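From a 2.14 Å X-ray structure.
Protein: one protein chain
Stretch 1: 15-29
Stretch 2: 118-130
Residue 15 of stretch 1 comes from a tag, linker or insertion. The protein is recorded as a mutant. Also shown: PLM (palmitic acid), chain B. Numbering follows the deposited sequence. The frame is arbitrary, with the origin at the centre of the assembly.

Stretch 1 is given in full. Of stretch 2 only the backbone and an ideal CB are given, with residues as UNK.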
# COMPACT_ATOMS: atom_id res chain seq x y z
N MSE A 15 0.37 -1.18 -20.11
CA MSE A 15 0.92 -2.15 -19.17
C MSE A 15 1.92 -1.50 -18.17
O MSE A 15 2.95 -0.94 -18.57
CB MSE A 15 1.57 -3.36 -19.89
CG MSE A 15 0.56 -4.34 -20.54
SE MSE A 15 0.16 -5.99 -19.50
CE MSE A 15 -1.15 -5.21 -18.22
N PHE A 16 1.56 -1.56 -16.89
CA PHE A 16 2.35 -1.05 -15.78
C PHE A 16 3.65 -1.87 -15.68
O PHE A 16 3.65 -3.08 -15.90
CB PHE A 16 1.52 -1.16 -14.48
CG PHE A 16 2.31 -1.37 -13.21
CD1 PHE A 16 2.90 -0.30 -12.55
CD2 PHE A 16 2.48 -2.64 -12.68
CE1 PHE A 16 3.65 -0.50 -11.39
CE2 PHE A 16 3.24 -2.85 -11.53
CZ PHE A 16 3.83 -1.77 -10.89
N LYS A 17 4.76 -1.18 -15.38
CA LYS A 17 6.07 -1.80 -15.20
C LYS A 17 6.58 -1.37 -13.85
O LYS A 17 6.34 -0.23 -13.45
CB LYS A 17 7.06 -1.40 -16.31
CG LYS A 17 6.78 -2.13 -17.63
CD LYS A 17 7.87 -1.90 -18.63
CE LYS A 17 7.85 -2.95 -19.72
NZ LYS A 17 9.10 -2.92 -20.53
N TYR A 18 7.27 -2.28 -13.14
CA TYR A 18 7.85 -2.00 -11.82
C TYR A 18 8.72 -0.73 -11.83
O TYR A 18 8.70 0.03 -10.87
CB TYR A 18 8.69 -3.20 -11.35
CG TYR A 18 9.01 -3.19 -9.87
CD1 TYR A 18 8.00 -3.13 -8.92
CD2 TYR A 18 10.32 -3.34 -9.43
CE1 TYR A 18 8.29 -3.14 -7.55
CE2 TYR A 18 10.62 -3.40 -8.07
CZ TYR A 18 9.60 -3.30 -7.14
OH TYR A 18 9.89 -3.31 -5.80
N GLU A 19 9.44 -0.49 -12.94
CA GLU A 19 10.28 0.70 -13.13
C GLU A 19 9.49 2.02 -13.18
O GLU A 19 10.08 3.09 -12.99
CB GLU A 19 11.18 0.56 -14.36
CG GLU A 19 10.40 0.54 -15.67
CD GLU A 19 11.21 0.58 -16.95
OE1 GLU A 19 12.46 0.63 -16.89
OE2 GLU A 19 10.57 0.59 -18.03
N ASP A 20 8.16 1.95 -13.43
CA ASP A 20 7.30 3.14 -13.47
C ASP A 20 7.26 3.82 -12.12
O ASP A 20 7.02 5.02 -12.04
CB ASP A 20 5.88 2.78 -13.92
CG ASP A 20 5.82 2.27 -15.34
OD1 ASP A 20 6.84 2.38 -16.05
OD2 ASP A 20 4.77 1.75 -15.73
N ILE A 21 7.49 3.03 -11.04
CA ILE A 21 7.52 3.53 -9.66
C ILE A 21 8.94 3.97 -9.36
O ILE A 21 9.85 3.15 -9.46
CB ILE A 21 7.04 2.46 -8.64
CG1 ILE A 21 5.75 1.74 -9.08
CG2 ILE A 21 6.88 3.10 -7.25
CD1 ILE A 21 5.49 0.36 -8.34
N PRO A 22 9.18 5.24 -8.96
CA PRO A 22 10.56 5.66 -8.62
C PRO A 22 11.16 4.74 -7.54
O PRO A 22 10.44 4.36 -6.60
CB PRO A 22 10.38 7.09 -8.10
CG PRO A 22 9.10 7.56 -8.69
CD PRO A 22 8.22 6.35 -8.81
N ALA A 23 12.44 4.34 -7.72
CA ALA A 23 13.18 3.46 -6.81
C ALA A 23 13.13 3.97 -5.34
O ALA A 23 12.96 3.17 -4.43
CB ALA A 23 14.63 3.33 -7.26
N ASP A 24 13.21 5.30 -5.14
CA ASP A 24 13.18 5.89 -3.80
C ASP A 24 11.77 5.82 -3.17
O ASP A 24 11.66 5.88 -1.94
CB ASP A 24 13.79 7.31 -3.76
CG ASP A 24 13.24 8.34 -4.75
OD1 ASP A 24 12.53 7.93 -5.69
OD2 ASP A 24 13.58 9.54 -4.60
N TYR A 25 10.70 5.64 -3.98
CA TYR A 25 9.36 5.43 -3.43
C TYR A 25 9.24 3.93 -3.09
O TYR A 25 8.67 3.60 -2.07
CB TYR A 25 8.25 5.88 -4.39
CG TYR A 25 6.85 5.63 -3.85
CD1 TYR A 25 6.23 6.53 -2.98
CD2 TYR A 25 6.14 4.48 -4.21
CE1 TYR A 25 4.95 6.29 -2.49
CE2 TYR A 25 4.86 4.23 -3.72
CZ TYR A 25 4.26 5.15 -2.87
OH TYR A 25 3.00 4.90 -2.40
N ARG A 26 9.76 3.04 -3.96
CA ARG A 26 9.78 1.59 -3.72
C ARG A 26 10.58 1.28 -2.43
O ARG A 26 10.18 0.40 -1.67
CB ARG A 26 10.36 0.84 -4.95
CG ARG A 26 9.32 0.55 -6.04
CD ARG A 26 9.86 0.71 -7.46
NE ARG A 26 11.07 -0.04 -7.58
CZ ARG A 26 12.12 0.24 -8.34
NH1 ARG A 26 12.06 1.24 -9.22
NH2 ARG A 26 13.18 -0.51 -8.29
N ASP A 27 11.64 2.05 -2.14
CA ASP A 27 12.43 1.91 -0.89
C ASP A 27 11.61 2.21 0.39
O ASP A 27 12.00 1.75 1.46
CB ASP A 27 13.66 2.82 -0.91
CG ASP A 27 14.75 2.36 -1.86
OD1 ASP A 27 14.77 1.17 -2.21
OD2 ASP A 27 15.60 3.20 -2.24
N LEU A 28 10.49 2.96 0.26
CA LEU A 28 9.61 3.31 1.38
C LEU A 28 8.59 2.22 1.63
O LEU A 28 7.90 2.25 2.64
CB LEU A 28 8.84 4.62 1.07
CG LEU A 28 9.65 5.90 0.79
CD1 LEU A 28 8.70 7.07 0.52
CD2 LEU A 28 10.60 6.25 1.94
N MSE A 29 8.45 1.29 0.67
CA MSE A 29 7.47 0.23 0.80
C MSE A 29 8.04 -0.95 1.57
O MSE A 29 9.23 -1.27 1.40
CB MSE A 29 6.99 -0.26 -0.58
CG MSE A 29 6.30 0.80 -1.44
SE MSE A 29 5.96 0.05 -3.26
CE MSE A 29 5.16 -1.59 -2.74
N UNK A 118 -2.91 7.58 -16.88
CA UNK A 118 -2.00 8.55 -16.26
C UNK A 118 -1.54 8.11 -14.84
O UNK A 118 -2.21 8.34 -13.82
CB UNK A 118 -2.69 9.91 -16.18
N UNK A 119 -0.36 7.47 -14.80
CA UNK A 119 0.31 7.01 -13.58
C UNK A 119 0.69 8.24 -12.76
O UNK A 119 0.89 9.31 -13.35
CB UNK A 119 1.54 6.16 -13.90
N UNK A 120 0.82 8.13 -11.42
CA UNK A 120 1.22 9.32 -10.64
C UNK A 120 2.60 9.84 -11.02
O UNK A 120 3.49 9.05 -11.36
CB UNK A 120 1.20 9.00 -9.14
N UNK A 121 2.80 11.16 -10.95
CA UNK A 121 4.11 11.78 -11.18
C UNK A 121 4.89 11.61 -9.88
O UNK A 121 4.30 11.22 -8.86
CB UNK A 121 3.99 13.25 -11.58
N UNK A 122 6.21 11.91 -9.89
CA UNK A 122 7.03 11.82 -8.68
C UNK A 122 6.53 12.84 -7.63
O UNK A 122 6.51 12.51 -6.45
CB UNK A 122 8.50 12.07 -9.01
N UNK A 123 6.06 14.04 -8.07
CA UNK A 123 5.48 15.09 -7.20
C UNK A 123 4.17 14.64 -6.54
O UNK A 123 3.92 15.00 -5.40
CB UNK A 123 5.23 16.36 -8.01
N UNK A 124 3.35 13.82 -7.25
CA UNK A 124 2.11 13.23 -6.74
C UNK A 124 2.45 12.23 -5.63
O UNK A 124 1.76 12.17 -4.62
CB UNK A 124 1.33 12.55 -7.86
N UNK A 125 3.50 11.42 -5.84
CA UNK A 125 3.93 10.44 -4.86
C UNK A 125 4.48 11.14 -3.63
O UNK A 125 4.13 10.76 -2.51
CB UNK A 125 4.98 9.50 -5.46
N UNK A 126 5.29 12.21 -3.83
CA UNK A 126 5.86 13.01 -2.75
C UNK A 126 4.73 13.61 -1.91
O UNK A 126 4.81 13.61 -0.68
CB UNK A 126 6.76 14.11 -3.31
N UNK A 127 3.67 14.10 -2.59
CA UNK A 127 2.49 14.69 -1.94
C UNK A 127 1.76 13.63 -1.11
O UNK A 127 1.38 13.95 0.02
CB UNK A 127 1.54 15.29 -2.98
N UNK A 128 1.62 12.37 -1.61
CA UNK A 128 0.95 11.32 -0.83
C UNK A 128 1.75 10.93 0.43
O UNK A 128 1.15 10.76 1.48
CB UNK A 128 0.73 10.08 -1.71
N UNK A 129 3.09 10.83 0.32
CA UNK A 129 3.97 10.49 1.44
C UNK A 129 3.96 11.60 2.49
O UNK A 129 3.93 11.33 3.69
CB UNK A 129 5.40 10.24 0.95
N UNK A 130 4.00 12.86 2.02
CA UNK A 130 3.97 14.05 2.86
C UNK A 130 2.72 14.02 3.76
O UNK A 130 2.86 14.23 4.97
CB UNK A 130 3.99 15.31 2.00
C1 PLM B . 1.47 1.23 -4.51
O1 PLM B . 1.58 -0.07 -4.41
O2 PLM B . 1.16 1.94 -3.56
C2 PLM B . 1.75 1.76 -5.88
C3 PLM B . 2.06 0.73 -6.96
C4 PLM B . 0.83 0.11 -7.59
C5 PLM B . 1.13 -0.92 -8.66
C6 PLM B . -0.08 -1.41 -9.44
C7 PLM B . -0.41 -2.88 -9.28
C8 PLM B . -1.05 -3.21 -7.95
C9 PLM B . -1.30 -4.66 -7.72
CA PLM B . -0.93 -5.12 -6.33
CB PLM B . -2.04 -5.20 -5.31
CC PLM B . -1.61 -5.82 -3.97
CD PLM B . -0.78 -4.93 -3.03
CE PLM B . 0.68 -4.71 -3.43
CF PLM B . 1.52 -3.99 -2.42
CG PLM B . 1.45 -2.47 -2.46

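Position 118 has a positive phi of 61° and no atom of stretch 1 near its ideal CB. Glycine or asparagine tolerates such a backbone best. The residue is Asn118, and it makes no contact with stretch 1.

Position 119 points its CB toward stretch 1, but nothing there lies within 5.5 Å. A long side chain would meet the carboxylate of Asp20 and the ring of Phe16. A lysine, arginine or glutamine would answer the acid most simply. The residue is Glu119, another acid. Its OE2 lies 2.6 Å from OD2 of Asp20. Two oxygens this close suggest that one acid group holds a proton. Glu119 OE2 also sits at the edge of the Phe16 ring, 3.9 Å from Phe16 CD1.

Position 120 has phi -62° and psi 147°, and CB points sideways. Many residues fit, proline among them. It is Pro120. Its backbone O accepts from a water, 2.7 Å from the water O, which also donates to Asp20 O at 2.9 Å.

Position 121 points away and precedes a helix. Serine, threonine, aspartate or asparagine would cap it. Thr121 does so: its OG1 accepts from the backbone N of position 124 at 3.2 Å.

Position 122 points sideways, with its ideal CB 4.6 Å from CG of Pro22. The carboxylate of Asp24 lies further on. A long, basic side chain suits both, lysine or arginine. Lys122 is extended, with all four chi angles t. Its CG packs on Pro22 CG at 4.0 Å, and its NZ forms a salt bridge to Asp24 OD2 at 3.1 Å.

Positions 123 and 124 have no part of stretch 1 near CB, so polar residues are acceptable. They are Asp123 and Asp124. OD2 of Asp124 accepts from Thr121 N at 3.0 Å.

Position 125 points toward stretch 1, its ideal CB 4.1 Å from Tyr25 CD1. Pro22 and the tyrosine ring offer an apolar surface. Leucine, isoleucine or methionine would suit. Leu125 places CD1 3.4 Å from Pro22 CD and lays CD2 over the face of the Tyr25 ring, 4.1 Å from its centroid.

Positions 126 and 127 leave a wide choice. They are Lys126 and Ala127.

Position 128 points toward stretch 1 without close contact at CB. A small residue would do. Ser128 OG donates to Leu125 O at 2.7 Å.

Position 129 has its ideal CB 4.6 Å from Leu28 CD1. Valine, isoleucine or leucine would suit. Val129 CG2 meets Leu28 CD1 at 3.8 Å and Tyr25 CE1 at 3.7 Å.

Position 130 is out of reach: Lys130.

Stretch 2, residues 118-130: NEPTKDDLKASVK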
# COMPACT_ATOMS: atom_id res chain seq x y z
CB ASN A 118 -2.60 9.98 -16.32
CG ASN A 118 -2.27 10.92 -15.20
OD1 ASN A 118 -3.15 11.26 -14.40
ND2 ASN A 118 -1.02 11.37 -15.12
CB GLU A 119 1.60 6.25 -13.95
CG GLU A 119 1.36 4.89 -14.58
CD GLU A 119 2.62 4.12 -14.92
OE1 GLU A 119 3.63 4.76 -15.28
OE2 GLU A 119 2.59 2.87 -14.83
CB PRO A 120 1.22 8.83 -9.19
CG PRO A 120 0.54 7.50 -9.19
CD PRO A 120 0.66 6.94 -10.56
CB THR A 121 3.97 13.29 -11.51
OG1 THR A 121 3.30 13.94 -10.44
CG2 THR A 121 3.23 13.55 -12.84
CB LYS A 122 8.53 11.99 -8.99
CG LYS A 122 9.41 11.50 -7.83
CD LYS A 122 10.87 11.37 -8.22
CE LYS A 122 11.70 10.94 -7.03
NZ LYS A 122 13.11 10.68 -7.41
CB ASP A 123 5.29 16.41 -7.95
CG ASP A 123 6.56 17.22 -8.15
OD1 ASP A 123 7.63 16.80 -7.65
OD2 ASP A 123 6.48 18.29 -8.81
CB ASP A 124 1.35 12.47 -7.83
CG ASP A 124 0.69 13.34 -8.89
OD1 ASP A 124 0.37 14.51 -8.59
OD2 ASP A 124 0.47 12.83 -10.01
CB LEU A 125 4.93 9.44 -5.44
CG LEU A 125 4.42 8.55 -6.59
CD1 LEU A 125 5.57 7.84 -7.26
CD2 LEU A 125 3.41 7.52 -6.10
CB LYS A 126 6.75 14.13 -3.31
CG LYS A 126 8.09 13.68 -3.89
CD LYS A 126 8.93 14.90 -4.26
CE LYS A 126 10.32 14.54 -4.72
NZ LYS A 126 10.43 14.51 -6.20
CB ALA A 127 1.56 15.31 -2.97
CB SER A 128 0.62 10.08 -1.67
OG SER A 128 1.78 9.40 -2.12
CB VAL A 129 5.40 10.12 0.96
CG1 VAL A 129 6.37 9.92 2.14
CG2 VAL A 129 5.37 8.88 0.07
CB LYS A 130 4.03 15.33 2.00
CG LYS A 130 4.36 16.59 2.80
CD LYS A 130 4.44 17.81 1.87
CE LYS A 130 4.57 19.12 2.61
NZ LYS A 130 5.89 19.27 3.29
O HOH W 1 4.99 6.82 -11.00
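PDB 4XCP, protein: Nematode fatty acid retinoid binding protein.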